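FEZ-1 protein (Fluoribacter gormanii, PDB 5WCK) probably hydrolyses the beta-lactam ring of antibiotics as a monomeric subclass B3 metallo-beta-lactamase that carries two zinc ions in its active site. Local coordinates at residues A[39-44]-A[78-83]; A[93-98]-A[127-132]. The protein carries 2 engineered substitutions. All blocks are in the same frame, centred on the assembly; numbering follows the deposited sequence.

Contact 1: residues A[39-44]-A[78-83]; sequences INSDLE and AGSELI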
# COMPACT_ATOMS: atom_id res chain seq x y z
N ILE A 39 5.96 5.40 1.37
CA ILE A 39 4.63 4.81 1.04
C ILE A 39 4.02 4.26 2.34
O ILE A 39 4.67 3.44 2.95
CB ILE A 39 4.75 3.69 -0.02
CG1 ILE A 39 5.62 4.11 -1.21
CG2 ILE A 39 3.36 3.29 -0.49
CD1 ILE A 39 5.56 3.15 -2.39
N ASN A 40 2.85 4.79 2.69
CA ASN A 40 1.99 4.44 3.86
C ASN A 40 2.44 5.17 5.14
O ASN A 40 3.49 4.91 5.60
CB ASN A 40 1.72 2.95 4.02
CG ASN A 40 1.01 2.36 2.82
OD1 ASN A 40 0.08 2.94 2.31
ND2 ASN A 40 1.43 1.19 2.39
N SER A 41 1.57 6.03 5.67
CA SER A 41 1.84 6.80 6.91
C SER A 41 1.30 6.04 8.14
O SER A 41 1.65 6.41 9.23
CB SER A 41 1.24 8.16 6.81
OG SER A 41 -0.12 8.02 6.47
N ASP A 42 0.48 5.01 7.90
CA ASP A 42 0.00 4.13 8.97
C ASP A 42 -0.81 4.92 10.00
O ASP A 42 -1.44 5.92 9.69
CB ASP A 42 1.17 3.32 9.53
CG ASP A 42 1.96 2.56 8.48
OD1 ASP A 42 1.41 2.36 7.38
OD2 ASP A 42 3.10 2.16 8.79
N LEU A 43 -0.86 4.42 11.24
CA LEU A 43 -1.60 5.13 12.30
C LEU A 43 -0.76 6.33 12.79
O LEU A 43 0.47 6.32 12.67
CB LEU A 43 -1.85 4.18 13.46
CG LEU A 43 -2.56 2.88 13.12
CD1 LEU A 43 -2.61 1.97 14.34
CD2 LEU A 43 -3.94 3.14 12.57
N GLU A 44 -1.43 7.32 13.40
CA GLU A 44 -0.70 8.44 14.00
C GLU A 44 0.39 7.93 14.95
O GLU A 44 1.51 8.46 14.96
CB GLU A 44 -1.66 9.36 14.76
CG GLU A 44 -2.50 10.23 13.87
CD GLU A 44 -3.30 11.26 14.65
OE1 GLU A 44 -4.32 11.76 14.12
OE2 GLU A 44 -2.93 11.53 15.81
N ALA A 78 -3.71 7.35 8.09
CA ALA A 78 -4.06 8.26 9.23
C ALA A 78 -2.90 9.20 9.59
O ALA A 78 -3.14 10.34 10.02
CB ALA A 78 -4.46 7.47 10.44
N GLY A 79 -1.67 8.73 9.43
CA GLY A 79 -0.46 9.49 9.82
C GLY A 79 -0.04 10.57 8.84
O GLY A 79 0.97 11.24 9.06
N SER A 80 -0.77 10.75 7.73
CA SER A 80 -0.28 11.57 6.61
C SER A 80 -0.13 13.04 7.01
O SER A 80 0.87 13.66 6.66
CB SER A 80 -1.10 11.40 5.38
OG SER A 80 -0.94 10.06 4.87
N GLU A 81 -1.12 13.59 7.72
CA GLU A 81 -1.02 15.03 8.10
C GLU A 81 0.23 15.27 8.95
O GLU A 81 0.95 16.25 8.72
CB GLU A 81 -2.29 15.51 8.79
CG GLU A 81 -2.23 16.99 9.16
CD GLU A 81 -1.97 17.98 8.04
OE1 GLU A 81 -2.16 17.64 6.86
OE2 GLU A 81 -1.59 19.15 8.37
N LEU A 82 0.49 14.40 9.94
CA LEU A 82 1.69 14.51 10.77
C LEU A 82 2.96 14.49 9.92
O LEU A 82 3.88 15.27 10.12
CB LEU A 82 1.75 13.37 11.79
CG LEU A 82 0.73 13.44 12.92
CD1 LEU A 82 0.67 12.09 13.62
CD2 LEU A 82 1.11 14.55 13.90
N ILE A 83 3.02 13.56 8.95
CA ILE A 83 4.21 13.47 8.11
C ILE A 83 4.39 14.76 7.31
O ILE A 83 5.50 15.25 7.18
CB ILE A 83 4.17 12.21 7.22
CG1 ILE A 83 4.30 10.98 8.14
CG2 ILE A 83 5.27 12.26 6.16
CD1 ILE A 83 4.34 9.65 7.46
O HOH W 1 -5.21 10.87 11.85

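Contact 2: residues A[93-98]-A[127-132]; sequences VMDEDV and VLHDGE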
# COMPACT_ATOMS: atom_id res chain seq x y z
N VAL A 93 -2.07 11.21 -4.33
CA VAL A 93 -3.16 10.24 -4.10
C VAL A 93 -3.95 10.05 -5.40
O VAL A 93 -4.27 10.99 -6.12
CB VAL A 93 -4.08 10.67 -2.94
CG1 VAL A 93 -5.23 9.70 -2.76
CG2 VAL A 93 -3.34 10.85 -1.64
N MET A 94 -4.28 8.78 -5.70
CA MET A 94 -5.14 8.39 -6.81
C MET A 94 -6.49 9.13 -6.70
O MET A 94 -7.12 9.12 -5.66
CB MET A 94 -5.39 6.88 -6.75
CG MET A 94 -6.09 6.28 -7.97
SD MET A 94 -5.22 6.41 -9.56
CE MET A 94 -3.91 5.22 -9.27
N ASP A 95 -6.90 9.73 -7.83
CA ASP A 95 -8.10 10.53 -8.03
C ASP A 95 -9.28 9.99 -7.22
O ASP A 95 -9.88 10.72 -6.42
CB ASP A 95 -8.39 10.64 -9.52
CG ASP A 95 -9.51 11.62 -9.89
OD1 ASP A 95 -9.83 12.50 -9.06
OD2 ASP A 95 -10.00 11.52 -11.04
N GLU A 96 -9.61 8.71 -7.43
CA GLU A 96 -10.82 8.13 -6.87
C GLU A 96 -10.81 8.06 -5.34
O GLU A 96 -11.90 7.92 -4.72
CB GLU A 96 -11.05 6.74 -7.45
CG GLU A 96 -11.47 6.72 -8.92
CD GLU A 96 -10.39 6.88 -10.00
OE1 GLU A 96 -9.18 7.11 -9.66
OE2 GLU A 96 -10.75 6.81 -11.20
N ASP A 97 -9.62 8.15 -4.70
CA ASP A 97 -9.53 8.14 -3.24
C ASP A 97 -9.33 9.54 -2.60
O ASP A 97 -9.26 9.64 -1.40
CB ASP A 97 -8.43 7.21 -2.76
CG ASP A 97 -8.88 5.79 -2.47
OD1 ASP A 97 -10.10 5.50 -2.59
OD2 ASP A 97 -7.99 4.98 -2.14
N VAL A 98 -9.22 10.60 -3.42
CA VAL A 98 -8.92 11.95 -2.92
C VAL A 98 -10.02 12.42 -1.97
O VAL A 98 -9.72 12.98 -0.90
CB VAL A 98 -8.68 12.93 -4.07
CG1 VAL A 98 -8.65 14.38 -3.57
CG2 VAL A 98 -7.38 12.57 -4.80
N VAL A 127 -2.88 15.03 -7.60
CA VAL A 127 -3.86 13.99 -7.87
C VAL A 127 -3.31 13.06 -8.95
O VAL A 127 -2.92 13.51 -10.04
CB VAL A 127 -5.20 14.60 -8.30
CG1 VAL A 127 -6.19 13.52 -8.68
CG2 VAL A 127 -5.74 15.50 -7.21
N LEU A 128 -3.33 11.76 -8.67
CA LEU A 128 -2.80 10.77 -9.62
C LEU A 128 -3.92 10.06 -10.39
O LEU A 128 -5.09 10.12 -10.03
CB LEU A 128 -1.96 9.74 -8.86
CG LEU A 128 -0.77 10.30 -8.09
CD1 LEU A 128 -0.11 9.22 -7.25
CD2 LEU A 128 0.24 10.98 -9.00
N HIS A 129 -3.51 9.38 -11.47
CA HIS A 129 -4.43 8.66 -12.35
C HIS A 129 -3.84 7.30 -12.69
O HIS A 129 -2.66 7.11 -12.55
CB HIS A 129 -4.72 9.50 -13.61
CG HIS A 129 -5.11 10.89 -13.27
ND1 HIS A 129 -6.42 11.26 -13.02
CD2 HIS A 129 -4.35 12.00 -13.03
CE1 HIS A 129 -6.46 12.54 -12.69
NE2 HIS A 129 -5.20 13.01 -12.70
N ASP A 130 -4.67 6.40 -13.21
CA ASP A 130 -4.23 5.06 -13.54
C ASP A 130 -3.06 5.10 -14.52
O ASP A 130 -3.15 5.75 -15.59
CB ASP A 130 -5.37 4.25 -14.15
CG ASP A 130 -5.18 2.76 -14.23
OD1 ASP A 130 -4.19 2.22 -13.66
OD2 ASP A 130 -6.06 2.12 -14.86
N GLY A 131 -1.97 4.41 -14.17
CA GLY A 131 -0.81 4.28 -15.05
C GLY A 131 0.16 5.46 -14.94
O GLY A 131 1.23 5.45 -15.59
N GLU A 132 -0.14 6.45 -14.08
CA GLU A 132 0.72 7.63 -13.95
C GLU A 132 2.00 7.30 -13.18
O GLU A 132 2.00 6.49 -12.26
CB GLU A 132 -0.01 8.75 -13.22
CG GLU A 132 0.71 10.07 -13.24
CD GLU A 132 -0.15 11.26 -12.86
OE1 GLU A 132 0.36 12.39 -12.95
OE2 GLU A 132 -1.29 11.04 -12.49
O HOH W 2 -8.70 9.67 -12.65
O HOH W 3 -7.68 7.15 -12.17

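Contact 1: residues A[39-44]-A[78-83]
Ser41 and Ser80 meet hydroxyl to hydroxyl, their OG atoms 2.7 Å apart, where the loop leaving strand 35-39 runs against the start of helix 80-87. Ser41 OG sits between its own backbone N and carbonyl carbon (chi1 53°), the crowded position, and is thereby turned to the first residue of the helix; Ser80 OG lies beside its own N. Each hydroxyl also has a partner just before the helix, Ser80 OG with Ala77 O and Ser41 OG, weakly, with His76 O.

Ser41 CB rests on the turn, 3.4 Å from Gly79 C, and from the far end of the segment Ile83 brings CD1 to 3.5 Å from the same Ser41 CB. Gly79 has no side chain, and a CB at this position would point at Ser41 O, so the loop backbone can lie close here. Gly79 N donates to Asp42 O at 2.8 Å, a bent bond (137° at the hydrogen) with the donor above the carbonyl plane. At the more open margin, Leu82 crosses the Glu44 chain at about a right angle, its CD1 3.7 Å from Glu44 CG. The extended Glu44 chain carries OE1 beyond this methyl to a water that also donates to Ala78 O, while Thr120 OG1 binds the same carboxylate oxygen.

Asp42 points away from the 78-83 segment, and its OD2 is hydrogen-bonded to Ser27 OG. The chemistry implies that buried hydroxyls and main-chain groups tie this loop to the segment just beyond the zinc ligands Asp75 and His76, with water admitted at the Glu44 end.

Contact 2: residues A[93-98]-A[127-132]
Strands 90-94 and 126-128 run parallel here, Val93 paired with Val127 and Met94 with Leu128, as the two strands of a beta-alpha-beta unit whose helix is 95-103. Strand 126-128 is the last of its mixed sheet, in the alpha-beta/beta-alpha fold of the metallo-beta-lactamases. Leu128 grips the neighbouring strand by both main-chain groups: its N-H points almost straight at Val93 O (2.8 Å, 175°), and its O receives Asp95 N at 2.9 Å, where the chain turns from strand toward helix 95-103. In both bonds the donor stands above the carbonyl plane.

Met94 and Leu128 share one face of the sheet. The methionine starts with CG anti to its backbone N, then bends at chi2 and chi3 so that Met94 SD lies 3.5 Å from His129 C, against the main chain beyond the strand. Ala143 and Leu145 of strand 139-145, in the second sheet, also touch this side chain. Leu128, with CG beside its own N, sets its branch alongside the Val93 backbone and reaches Trp156.

On the Val127 side, Val127 CG1 is anti to the backbone N and lies 3.6 Å from Asp95 CA. Val98, in helix 95-103, crosses Val127 at about a right angle, the two CG2 methyls 4.1 Å apart.

The outer margin is polar. Asp95 and His129 cross obliquely, their carboxylate and ring planes 64° apart; the nearby carboxylate might favour a protonated imidazole, but the structure does not settle this. Between them a water donates to Asp95 OD2 and lies in the ring plane, its O 2.8 Å from His129 ND1.

Both contacts sit at the start of a helix, and they illustrate how chemistry differs with place in the fold. Contact 1 is mostly buried and close to the zinc ligands; it relies on serine hydroxyls and one bent main-chain bond between the loop and the residue just before helix 80-87. Contact 2 is only partly buried, at the edge strand of the seven-stranded sheet to which strand 35-39 of contact 1 also belongs, and relies on regular strand pairing and apolar side chains. Both have a water-bridged margin. Helix 80-87 of contact 1 leads directly into strand 90-94 of contact 2. Their centres lie about 18 Å apart, their nearest atoms about 7 Å.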